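Local coordinates for early 35 kDa protein (Autographa californica nucleopolyhedrovirus, PDB 1P35) that inhibits caspases, blocking the apoptotic response of the infected insect host cell, and also suppresses the host's antiviral RNA interference, at residues G189-D200 against V276-A287. Sequence-based numbering, arbitrary orientation.
Sequences GLYEYDVVAYVD and VLYVKLHNVTSA. With EDO (1,2-ethanediol), chain F.
Tyr-193 faces Val-284 and Leu-281, and its side chain can be followed outward from the backbone. Tyr-193 CB touches Val-284 CG2 at 3.9 Å. Tyr-193 CB also meets Leu-281 CB, at 4.0 Å. With CG anti to the carbonyl carbon (chi1 -68°), the ring runs beside Leu-281, both side chains pointing the same way. CD2 comes near Leu-281 CD1, and CD1 has Val-284 O close to the ring plane. Farther out, Tyr-193 CE1 meets Ser-286 CB at 4.0 Å. At the tip, OH is hydrogen-bonded to Leu-288 O.

Asp-194 projects from the other face, next to His-282. His-282 ND1 donates to Asp-194 OD1 at 2.6 Å, nearly straight at 173°. OD1 lies in the imidazole plane, but the carboxylate is turned 43° from it, and the N-H meets OD1 from above the carboxylate plane. Asp-194 OD2 accepts from Gln-12 N, so the carboxylate also ties to strand 10-21.

Val-276 CG1 sits over one face of the Tyr-198 ring, 3.9 Å from the ring centroid, a CH-pi contact. Tyr-278 CE2 touches Tyr-198 CD2, with the two ring planes almost perpendicular.

Paired backbone bonds run from Tyr-191 with Ser-286 to Val-199 with Leu-277. Asp-194 and Val-195 both face Leu-281, a classic beta bulge. Asn-283 and Val-284 both face Tyr-193, a G1 bulge, at the corner between strands 276-282 and 284-286. Strand 191-199 pairs antiparallel with both.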
loop_
_atom_site.group_PDB
_atom_site.type_symbol
_atom_site.label_atom_id
_atom_site.label_comp_id
_atom_site.label_asym_id
_atom_site.label_seq_id
_atom_site.Cartn_x
_atom_site.Cartn_y
_atom_site.Cartn_z
ATOM N N GLY A 189 6.000 7.940 35.758
ATOM C CA GLY A 189 4.543 7.808 35.942
ATOM C C GLY A 189 3.721 8.390 34.782
ATOM O O GLY A 189 2.511 8.453 34.854
ATOM N N LEU A 190 4.394 8.859 33.728
ATOM C CA LEU A 190 3.726 9.375 32.537
ATOM C C LEU A 190 4.056 8.423 31.385
ATOM O O LEU A 190 5.225 8.039 31.181
ATOM C CB LEU A 190 4.246 10.748 32.167
ATOM C CG LEU A 190 3.877 11.928 33.033
ATOM C CD1 LEU A 190 4.494 13.170 32.371
ATOM C CD2 LEU A 190 2.327 12.038 33.130
ATOM N N TYR A 191 3.043 8.089 30.606
ATOM C CA TYR A 191 3.223 7.108 29.524
ATOM C C TYR A 191 2.858 7.700 28.191
ATOM O O TYR A 191 1.943 8.535 28.104
ATOM C CB TYR A 191 2.358 5.868 29.850
ATOM C CG TYR A 191 2.705 5.275 31.202
ATOM C CD1 TYR A 191 2.189 5.833 32.398
ATOM C CD2 TYR A 191 3.658 4.246 31.303
ATOM C CE1 TYR A 191 2.612 5.393 33.642
ATOM C CE2 TYR A 191 4.104 3.791 32.543
ATOM C CZ TYR A 191 3.588 4.367 33.709
ATOM O OH TYR A 191 4.098 3.950 34.917
ATOM N N GLU A 192 3.608 7.312 27.159
ATOM C CA GLU A 192 3.368 7.831 25.793
ATOM C C GLU A 192 2.667 6.750 25.038
ATOM O O GLU A 192 3.060 5.595 25.146
ATOM C CB GLU A 192 4.687 8.121 25.053
ATOM C CG GLU A 192 5.557 9.234 25.607
ATOM C CD GLU A 192 6.854 9.417 24.827
ATOM O OE1 GLU A 192 6.837 10.042 23.746
ATOM O OE2 GLU A 192 7.891 8.913 25.290
ATOM N N TYR A 193 1.618 7.101 24.299
ATOM C CA TYR A 193 0.910 6.108 23.489
ATOM C C TYR A 193 0.960 6.418 21.996
ATOM O O TYR A 193 1.017 7.552 21.600
ATOM C CB TYR A 193 -0.539 6.023 23.855
ATOM C CG TYR A 193 -0.850 5.478 25.204
ATOM C CD1 TYR A 193 -0.743 6.278 26.361
ATOM C CD2 TYR A 193 -1.368 4.177 25.325
ATOM C CE1 TYR A 193 -1.168 5.792 27.608
ATOM C CE2 TYR A 193 -1.793 3.689 26.544
ATOM C CZ TYR A 193 -1.707 4.480 27.684
ATOM O OH TYR A 193 -2.202 3.943 28.859
ATOM N N ASP A 194 0.980 5.368 21.174
ATOM C CA ASP A 194 0.970 5.508 19.727
ATOM C C ASP A 194 0.474 4.157 19.232
ATOM O O ASP A 194 1.265 3.256 18.904
ATOM C CB ASP A 194 2.352 5.827 19.129
ATOM C CG ASP A 194 2.259 6.066 17.623
ATOM O OD1 ASP A 194 1.120 6.390 17.165
ATOM O OD2 ASP A 194 3.273 5.952 16.912
ATOM N N VAL A 195 -0.853 4.046 19.171
ATOM C CA VAL A 195 -1.491 2.795 18.830
ATOM C C VAL A 195 -2.905 3.053 18.265
ATOM O O VAL A 195 -3.540 4.074 18.588
ATOM C CB VAL A 195 -1.574 1.932 20.156
ATOM C CG1 VAL A 195 -2.419 2.726 21.290
ATOM C CG2 VAL A 195 -2.168 0.596 19.895
ATOM N N VAL A 196 -3.333 2.166 17.364
ATOM C CA VAL A 196 -4.672 2.172 16.780
ATOM C C VAL A 196 -5.133 0.722 16.983
ATOM O O VAL A 196 -4.298 -0.197 17.031
ATOM C CB VAL A 196 -4.707 2.555 15.243
ATOM C CG1 VAL A 196 -4.224 3.990 15.034
ATOM C CG2 VAL A 196 -3.808 1.651 14.438
ATOM N N ALA A 197 -6.442 0.546 17.180
ATOM C CA ALA A 197 -7.048 -0.742 17.372
ATOM C C ALA A 197 -8.445 -0.804 16.739
ATOM O O ALA A 197 -9.200 0.197 16.654
ATOM C CB ALA A 197 -7.139 -1.092 18.849
ATOM N N TYR A 198 -8.751 -1.998 16.257
ATOM C CA TYR A 198 -10.016 -2.320 15.642
ATOM C C TYR A 198 -10.482 -3.559 16.448
ATOM O O TYR A 198 -9.747 -4.546 16.499
ATOM C CB TYR A 198 -9.780 -2.673 14.137
ATOM C CG TYR A 198 -11.018 -3.150 13.410
ATOM C CD1 TYR A 198 -11.541 -4.425 13.662
ATOM C CD2 TYR A 198 -11.683 -2.323 12.485
ATOM C CE1 TYR A 198 -12.682 -4.888 13.017
ATOM C CE2 TYR A 198 -12.835 -2.761 11.816
ATOM C CZ TYR A 198 -13.328 -4.058 12.083
ATOM O OH TYR A 198 -14.385 -4.579 11.365
ATOM N N VAL A 199 -11.665 -3.505 17.084
ATOM C CA VAL A 199 -12.152 -4.650 17.908
ATOM C C VAL A 199 -13.638 -4.817 17.638
ATOM O O VAL A 199 -14.383 -3.869 17.822
ATOM C CB VAL A 199 -11.992 -4.417 19.434
ATOM C CG1 VAL A 199 -12.313 -5.719 20.178
ATOM C CG2 VAL A 199 -10.553 -3.935 19.788
ATOM N N ASP A 200 -14.067 -6.007 17.190
ATOM C CA ASP A 200 -15.481 -6.218 16.867
ATOM C C ASP A 200 -16.192 -7.109 17.859
ATOM O O ASP A 200 -15.568 -7.660 18.749
ATOM C CB ASP A 200 -15.668 -6.754 15.440
ATOM C CG ASP A 200 -15.192 -8.213 15.233
ATOM O OD1 ASP A 200 -15.247 -9.034 16.155
ATOM O OD2 ASP A 200 -14.814 -8.539 14.079
ATOM N N VAL A 276 -18.636 -2.547 16.307
ATOM C CA VAL A 276 -17.210 -2.379 16.128
ATOM C C VAL A 276 -16.687 -1.130 16.835
ATOM O O VAL A 276 -17.295 -0.036 16.785
ATOM C CB VAL A 276 -16.819 -2.299 14.618
ATOM C CG1 VAL A 276 -15.322 -2.214 14.500
ATOM C CG2 VAL A 276 -17.336 -3.531 13.870
ATOM N N LEU A 277 -15.535 -1.318 17.467
ATOM C CA LEU A 277 -14.858 -0.283 18.204
ATOM C C LEU A 277 -13.566 0.144 17.469
ATOM O O LEU A 277 -12.750 -0.705 17.089
ATOM C CB LEU A 277 -14.455 -0.823 19.590
ATOM C CG LEU A 277 -13.745 0.307 20.363
ATOM C CD1 LEU A 277 -14.747 1.466 20.644
ATOM C CD2 LEU A 277 -13.172 -0.224 21.644
ATOM N N TYR A 278 -13.373 1.438 17.274
ATOM C CA TYR A 278 -12.149 1.916 16.649
ATOM C C TYR A 278 -11.454 2.758 17.701
ATOM O O TYR A 278 -12.099 3.587 18.389
ATOM C CB TYR A 278 -12.433 2.793 15.445
ATOM C CG TYR A 278 -13.295 2.146 14.384
ATOM C CD1 TYR A 278 -14.679 2.137 14.511
ATOM C CD2 TYR A 278 -12.716 1.508 13.264
ATOM C CE1 TYR A 278 -15.482 1.512 13.567
ATOM C CE2 TYR A 278 -13.508 0.869 12.285
ATOM C CZ TYR A 278 -14.878 0.879 12.450
ATOM O OH TYR A 278 -15.635 0.268 11.507
ATOM N N VAL A 279 -10.149 2.545 17.852
ATOM C CA VAL A 279 -9.431 3.309 18.834
ATOM C C VAL A 279 -8.180 3.914 18.214
ATOM O O VAL A 279 -7.468 3.242 17.445
ATOM C CB VAL A 279 -8.987 2.450 20.018
ATOM C CG1 VAL A 279 -8.397 3.328 21.106
ATOM C CG2 VAL A 279 -10.138 1.623 20.558
ATOM N N LYS A 280 -7.904 5.181 18.542
ATOM C CA LYS A 280 -6.682 5.809 18.083
ATOM C C LYS A 280 -6.079 6.670 19.206
ATOM O O LYS A 280 -6.697 7.638 19.616
ATOM C CB LYS A 280 -6.949 6.711 16.882
ATOM C CG LYS A 280 -5.698 7.473 16.452
ATOM C CD LYS A 280 -6.040 8.444 15.282
ATOM C CE LYS A 280 -4.791 8.813 14.484
ATOM N NZ LYS A 280 -5.108 9.409 13.152
ATOM N N LEU A 281 -4.872 6.313 19.655
ATOM C CA LEU A 281 -4.157 6.990 20.693
ATOM C C LEU A 281 -2.770 7.253 20.073
ATOM O O LEU A 281 -1.754 6.657 20.462
ATOM C CB LEU A 281 -4.059 6.073 21.917
ATOM C CG LEU A 281 -5.402 5.660 22.537
ATOM C CD1 LEU A 281 -5.118 4.517 23.525
ATOM C CD2 LEU A 281 -6.102 6.878 23.244
ATOM N N HIS A 282 -2.749 8.200 19.144
ATOM C CA HIS A 282 -1.560 8.531 18.374
ATOM C C HIS A 282 -0.741 9.670 18.880
ATOM O O HIS A 282 -1.127 10.825 18.722
ATOM C CB HIS A 282 -1.964 8.805 16.925
ATOM C CG HIS A 282 -0.830 9.257 16.050
ATOM N ND1 HIS A 282 0.332 8.529 15.898
ATOM C CD2 HIS A 282 -0.742 10.291 15.176
ATOM C CE1 HIS A 282 1.089 9.097 14.973
ATOM N NE2 HIS A 282 0.461 10.170 14.518
ATOM N N ASN A 283 0.424 9.328 19.435
ATOM C CA ASN A 283 1.291 10.333 19.992
ATOM C C ASN A 283 0.648 11.140 21.145
ATOM O O ASN A 283 0.816 12.349 21.255
ATOM C CB ASN A 283 1.763 11.277 18.888
ATOM C CG ASN A 283 2.873 10.662 17.992
ATOM O OD1 ASN A 283 3.245 11.250 16.952
ATOM N ND2 ASN A 283 3.417 9.520 18.398
ATOM N N VAL A 284 -0.085 10.475 22.014
ATOM C CA VAL A 284 -0.705 11.205 23.107
ATOM C C VAL A 284 -0.026 10.701 24.339
ATOM O O VAL A 284 0.558 9.611 24.301
ATOM C CB VAL A 284 -2.217 10.930 23.193
ATOM C CG1 VAL A 284 -2.868 11.368 21.917
ATOM C CG2 VAL A 284 -2.477 9.391 23.414
ATOM N N THR A 285 -0.051 11.493 25.413
ATOM C CA THR A 285 0.562 11.053 26.666
ATOM C C THR A 285 -0.521 11.017 27.765
ATOM O O THR A 285 -1.529 11.722 27.685
ATOM C CB THR A 285 1.668 12.002 27.112
ATOM O OG1 THR A 285 1.074 13.265 27.395
ATOM C CG2 THR A 285 2.756 12.157 26.007
ATOM N N SER A 286 -0.302 10.208 28.784
ATOM C CA SER A 286 -1.270 10.071 29.871
ATOM C C SER A 286 -0.630 9.445 31.067
ATOM O O SER A 286 0.396 8.802 30.954
ATOM C CB SER A 286 -2.425 9.170 29.445
ATOM O OG SER A 286 -3.284 8.891 30.495
ATOM N N ALA A 287 -1.266 9.652 32.214
ATOM C CA ALA A 287 -0.848 9.122 33.492
ATOM C C ALA A 287 -1.554 7.767 33.694
ATOM O O ALA A 287 -1.137 6.987 34.509
ATOM C CB ALA A 287 -1.242 10.097 34.620
HETATM C C1 EDO F . -1.646 13.459 33.179
HETATM O O1 EDO F . -1.470 14.898 33.109
HETATM C C2 EDO F . -3.053 13.125 32.762
HETATM O O2 EDO F . -3.125 11.758 32.391
#